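Local structure of succinylglutamate desuccinylase (Chromobacterium violaceum, 1YW4) at residues 5-10 with 19-24; 28-31 with 37-40. The protein probably hydrolyses N-succinylglutamate to succinate and glutamate, the last step of arginine breakdown by the AST pathway, using one zinc ion per subunit. All coordinates share one frame; numbering follows the deposited sequence.

Contact 1: residues 5-10 with 19-24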
loop_
_atom_site.group_PDB
_atom_site.type_symbol
_atom_site.label_atom_id
_atom_site.label_comp_id
_atom_site.label_asym_id
_atom_site.label_seq_id
_atom_site.Cartn_x
_atom_site.Cartn_y
_atom_site.Cartn_z
ATOM N N PRO A 5 -38.385 1.374 31.412
ATOM C CA PRO A 5 -37.648 2.606 31.104
ATOM C C PRO A 5 -36.445 2.270 30.223
ATOM O O PRO A 5 -35.841 3.143 29.594
ATOM C CB PRO A 5 -37.235 3.113 32.483
ATOM C CG PRO A 5 -37.032 1.851 33.253
ATOM C CD PRO A 5 -38.218 0.998 32.828
ATOM N N SER A 6 -36.116 0.982 30.189
ATOM C CA SER A 6 -35.010 0.477 29.395
ATOM C C SER A 6 -35.515 -0.089 28.070
ATOM O O SER A 6 -36.321 -1.019 28.050
ATOM C CB SER A 6 -34.265 -0.620 30.163
ATOM O OG SER A 6 -33.284 -1.260 29.354
ATOM N N PHE A 7 -35.024 0.472 26.970
ATOM C CA PHE A 7 -35.401 0.015 25.644
ATOM C C PHE A 7 -34.905 -1.420 25.487
ATOM O O PHE A 7 -35.608 -2.278 24.955
ATOM C CB PHE A 7 -34.779 0.927 24.576
ATOM C CG PHE A 7 -35.485 2.263 24.432
ATOM C CD1 PHE A 7 -36.134 2.594 23.249
ATOM C CD2 PHE A 7 -35.519 3.175 25.488
ATOM C CE1 PHE A 7 -36.812 3.808 23.106
ATOM C CE2 PHE A 7 -36.198 4.399 25.354
ATOM C CZ PHE A 7 -36.842 4.710 24.163
ATOM N N LEU A 8 -33.700 -1.680 25.984
ATOM C CA LEU A 8 -33.102 -3.001 25.893
ATOM C C LEU A 8 -33.947 -4.074 26.571
ATOM O O LEU A 8 -34.241 -5.116 25.977
ATOM C CB LEU A 8 -31.686 -2.970 26.495
ATOM C CG LEU A 8 -30.854 -4.267 26.574
ATOM C CD1 LEU A 8 -31.152 -4.961 27.870
ATOM C CD2 LEU A 8 -31.121 -5.186 25.371
ATOM N N GLN A 9 -34.355 -3.814 27.809
ATOM C CA GLN A 9 -35.154 -4.776 28.559
ATOM C C GLN A 9 -36.510 -5.015 27.899
ATOM O O GLN A 9 -37.043 -6.126 27.928
ATOM C CB GLN A 9 -35.355 -4.296 29.998
ATOM C CG GLN A 9 -35.662 -5.429 30.941
ATOM C CD GLN A 9 -34.589 -6.504 30.880
ATOM O OE1 GLN A 9 -33.412 -6.245 31.144
ATOM N NE2 GLN A 9 -34.991 -7.714 30.514
ATOM N N HIS A 10 -37.079 -3.967 27.316
ATOM C CA HIS A 10 -38.361 -4.107 26.644
ATOM C C HIS A 10 -38.189 -5.107 25.508
ATOM O O HIS A 10 -39.016 -5.994 25.325
ATOM C CB HIS A 10 -38.827 -2.770 26.073
ATOM C CG HIS A 10 -40.097 -2.865 25.291
ATOM N ND1 HIS A 10 -41.336 -2.982 25.887
ATOM C CD2 HIS A 10 -40.319 -2.902 23.955
ATOM C CE1 HIS A 10 -42.264 -3.084 24.952
ATOM N NE2 HIS A 10 -41.673 -3.040 23.771
ATOM N N ALA A 19 -45.168 -1.512 19.276
ATOM C CA ALA A 19 -45.747 -0.395 20.014
ATOM C C ALA A 19 -44.992 0.900 19.737
ATOM O O ALA A 19 -43.856 0.881 19.262
ATOM C CB ALA A 19 -45.721 -0.702 21.504
ATOM N N GLU A 20 -45.638 2.028 20.017
ATOM C CA GLU A 20 -45.004 3.331 19.837
ATOM C C GLU A 20 -45.039 4.060 21.172
ATOM O O GLU A 20 -46.069 4.083 21.847
ATOM C CB GLU A 20 -45.722 4.175 18.770
ATOM C CG GLU A 20 -45.206 5.617 18.669
ATOM C CD GLU A 20 -45.947 6.471 17.635
ATOM O OE1 GLU A 20 -45.659 6.348 16.432
ATOM O OE2 GLU A 20 -46.827 7.262 18.025
ATOM N N TRP A 21 -43.904 4.647 21.545
ATOM C CA TRP A 21 -43.787 5.384 22.797
ATOM C C TRP A 21 -43.612 6.870 22.520
ATOM O O TRP A 21 -42.854 7.266 21.633
ATOM C CB TRP A 21 -42.575 4.911 23.607
ATOM C CG TRP A 21 -42.578 3.471 23.976
ATOM C CD1 TRP A 21 -43.631 2.605 23.907
ATOM C CD2 TRP A 21 -41.480 2.731 24.517
ATOM N NE1 TRP A 21 -43.258 1.367 24.375
ATOM C CE2 TRP A 21 -41.942 1.417 24.756
ATOM C CE3 TRP A 21 -40.146 3.051 24.826
ATOM C CZ2 TRP A 21 -41.122 0.419 25.291
ATOM C CZ3 TRP A 21 -39.328 2.054 25.360
ATOM C CH2 TRP A 21 -39.823 0.754 25.585
ATOM N N PRO A 22 -44.311 7.717 23.279
ATOM C CA PRO A 22 -44.170 9.156 23.057
ATOM C C PRO A 22 -42.807 9.649 23.547
ATOM O O PRO A 22 -42.296 9.181 24.568
ATOM C CB PRO A 22 -45.325 9.741 23.869
ATOM C CG PRO A 22 -45.418 8.783 25.030
ATOM C CD PRO A 22 -45.281 7.432 24.351
ATOM N N LEU A 23 -42.217 10.581 22.809
ATOM C CA LEU A 23 -40.932 11.160 23.185
ATOM C C LEU A 23 -41.107 12.652 23.435
ATOM O O LEU A 23 -41.919 13.309 22.783
ATOM C CB LEU A 23 -39.897 10.957 22.077
ATOM C CG LEU A 23 -39.018 9.702 22.126
ATOM C CD1 LEU A 23 -39.860 8.469 22.353
ATOM C CD2 LEU A 23 -38.239 9.601 20.828
ATOM N N PRO A 24 -40.340 13.207 24.378
ATOM C CA PRO A 24 -40.449 14.636 24.674
ATOM C C PRO A 24 -40.261 15.477 23.415
ATOM O O PRO A 24 -39.338 15.246 22.634
ATOM C CB PRO A 24 -39.354 14.858 25.720
ATOM C CG PRO A 24 -38.359 13.780 25.418
ATOM C CD PRO A 24 -39.240 12.592 25.134
#

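Contact 2: residues 28-31 with 37-40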
loop_
_atom_site.group_PDB
_atom_site.type_symbol
_atom_site.label_atom_id
_atom_site.label_comp_id
_atom_site.label_asym_id
_atom_site.label_seq_id
_atom_site.Cartn_x
_atom_site.Cartn_y
_atom_site.Cartn_z
ATOM N N ALA A 28 -41.623 10.525 18.588
ATOM C CA ALA A 28 -42.056 9.187 18.950
ATOM C C ALA A 28 -41.019 8.109 18.672
ATOM O O ALA A 28 -40.153 8.262 17.814
ATOM C CB ALA A 28 -43.358 8.855 18.220
ATOM N N ALA A 29 -41.125 7.016 19.414
ATOM C CA ALA A 29 -40.224 5.889 19.242
ATOM C C ALA A 29 -41.111 4.755 18.746
ATOM O O ALA A 29 -42.074 4.373 19.419
ATOM C CB ALA A 29 -39.567 5.528 20.562
ATOM N N ARG A 30 -40.798 4.237 17.561
ATOM C CA ARG A 30 -41.584 3.165 16.961
ATOM C C ARG A 30 -40.829 1.851 16.903
ATOM O O ARG A 30 -39.740 1.780 16.338
ATOM C CB ARG A 30 -42.021 3.548 15.532
ATOM C CG ARG A 30 -43.073 4.643 15.465
ATOM C CD ARG A 30 -43.353 5.105 14.034
ATOM N NE ARG A 30 -43.971 6.430 14.039
ATOM C CZ ARG A 30 -43.817 7.348 13.090
ATOM N NH1 ARG A 30 -43.056 7.094 12.032
ATOM N NH2 ARG A 30 -44.411 8.536 13.210
ATOM N N TRP A 31 -41.395 0.814 17.513
ATOM C CA TRP A 31 -40.776 -0.502 17.460
ATOM C C TRP A 31 -41.183 -1.099 16.125
ATOM O O TRP A 31 -42.365 -1.366 15.889
ATOM C CB TRP A 31 -41.261 -1.366 18.621
ATOM C CG TRP A 31 -40.695 -0.884 19.910
ATOM C CD1 TRP A 31 -41.235 0.053 20.748
ATOM C CD2 TRP A 31 -39.414 -1.215 20.452
ATOM N NE1 TRP A 31 -40.365 0.329 21.774
ATOM C CE2 TRP A 31 -39.240 -0.437 21.619
ATOM C CE3 TRP A 31 -38.392 -2.091 20.064
ATOM C CZ2 TRP A 31 -38.081 -0.511 22.404
ATOM C CZ3 TRP A 31 -37.241 -2.162 20.844
ATOM C CH2 TRP A 31 -37.099 -1.376 22.002
ATOM N N VAL A 37 -35.948 -0.261 17.072
ATOM C CA VAL A 37 -36.749 0.913 17.389
ATOM C C VAL A 37 -36.243 2.181 16.683
ATOM O O VAL A 37 -35.052 2.514 16.711
ATOM C CB VAL A 37 -36.820 1.134 18.950
ATOM C CG1 VAL A 37 -35.422 1.365 19.524
ATOM C CG2 VAL A 37 -37.753 2.307 19.277
ATOM N N GLU A 38 -37.173 2.865 16.028
ATOM C CA GLU A 38 -36.874 4.076 15.285
ATOM C C GLU A 38 -37.385 5.302 16.039
ATOM O O GLU A 38 -38.558 5.359 16.413
ATOM C CB GLU A 38 -37.550 3.992 13.920
ATOM C CG GLU A 38 -37.322 5.194 13.050
ATOM C CD GLU A 38 -38.310 5.250 11.909
ATOM O OE1 GLU A 38 -37.925 4.930 10.773
ATOM O OE2 GLU A 38 -39.479 5.606 12.162
ATOM N N LEU A 39 -36.506 6.279 16.255
ATOM C CA LEU A 39 -36.881 7.501 16.967
ATOM C C LEU A 39 -36.719 8.709 16.045
ATOM O O LEU A 39 -35.743 8.800 15.305
ATOM C CB LEU A 39 -36.015 7.690 18.237
ATOM C CG LEU A 39 -36.030 6.604 19.327
ATOM C CD1 LEU A 39 -35.120 5.458 18.897
ATOM C CD2 LEU A 39 -35.536 7.165 20.659
ATOM N N ASN A 40 -37.687 9.621 16.074
ATOM C CA ASN A 40 -37.638 10.832 15.246
ATOM C C ASN A 40 -37.506 10.491 13.759
ATOM O O ASN A 40 -36.907 11.241 12.981
ATOM C CB ASN A 40 -36.453 11.710 15.676
ATOM C CG ASN A 40 -36.568 13.146 15.180
ATOM O OD1 ASN A 40 -35.558 13.821 14.955
ATOM N ND2 ASN A 40 -37.796 13.622 15.021
#

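Contact 1: residues 5-10 with 19-24
The indole of Trp21 turns the edge of its six-membered ring to two aromatic faces at once, that of Phe7 and that of His10. Over the Phe7 ring stands Trp21 CZ3, above the centre and 3.8 Å from Phe7 CZ, with the ring planes at 64°. Over the imidazole of His10 stands Trp21 CZ2, which comes within 3.4 Å of His10 CG; here the planes are inclined by 74°. Both are T-shaped (edge-to-face) stacks, with centroids 4.9 Å apart for Phe7 and 4.8 Å for His10, and both use the benzene half of the indole. Trp21 CH2 also packs on His10 CB. Phe7 and His10 lie three residues apart on helix 7-12, and the three rings form an aromatic cluster that joins this short N-terminal helix to strand 20-23, which pairs with strand 27-33. The two helix residues reach the indole by different first torsions: CG of His10 lies opposite its own backbone N (chi1 176°), whereas CG of Phe7 lies opposite the carbonyl carbon, beside N. The helix start is fixed by Ser6 at the N-cap, whose OG accepts a nearly straight bond from Gln9 N at 3.2 Å; the same hydroxyl is hydrogen-bonded to Asp67 of helix 61-75. His3 stacks on Trp21, and Trp31 meets the indole edge-to-face.

Contact 2: residues 28-31 with 37-40
Trp31 and Val37 face each other as a non-hydrogen-bonded antiparallel pair, and Val37 CB sits over one face of the indole in a CH-pi contact. It lies 3.6 Å from the centroid of the Trp31 six-membered ring and 6° off the ring normal. With Val37 CG2 opposite its own backbone N and CG1 between N and the carbonyl carbon (chi1 61°), the two methyls diverge over the indole: CG2 approaches Trp31 CE2 and CG1 approaches CH2. CG2 also reaches the methyl of Ala29, with 3.9 Å between Val37 CG2 and Ala29 CB, and Leu39 CG touches the same methyl, so Ala29, Trp31, Val37 and Leu39 make one apolar face.

Between the non-hydrogen-bonded pairs Trp31-Val37 and Ala29-Leu39 lies the hydrogen-bonded pair Arg30 and Glu38. Arg30 N donates to Glu38 O and Glu38 N to Arg30 O, each at 2.8 Å and almost straight. A weaker bond from Asn40 N to Ala28 O, 3.3 Å long, follows at the end of the pairing. On the other face the Arg30 and Glu38 side chains run side by side in the same direction, but their salt bridge is long, 3.9 Å from Arg30 NH1 to Glu38 OE2. The guanidinium is engaged more strongly by Asp42 through NH2, an acidic partner that would be expected to fix it more firmly than Glu38 does.

Strands 27-33 and 36-39 form a beta hairpin. Phe7 of helix 7-12 covers the apolar face, touching Ala29, Trp31 and Val37, while Leu23 of strand 20-23 packs on Ala29 and Leu39. Strand 20-23 flanks the hairpin at strand 27-33, and strand 83-88 continues the sheet beyond strand 36-39, bonding through the backbones of Val37 and Leu39.

How the contacts relate
The two contacts follow one another along the chain, their centres 8 Å apart, and share a continuous patch of sheet. Strand 20-23 of contact 1 adjoins strand 27-33 of contact 2, with Trp21 N 2.8 Å from Ala29 O, a probable hydrogen bond. On the face carrying Arg30, a salt bridge of 2.9 Å from Glu20 OE1 to Arg30 NE ties the strands again. On the opposite face helix 7-12 packs against both, Phe7 O lying 3.4 Å from Trp31 CH2. Both contacts are away from the zinc site formed by His56, Glu59 and His149, and both belong to the antiparallel strands 20-23, 27-33 and 36-39.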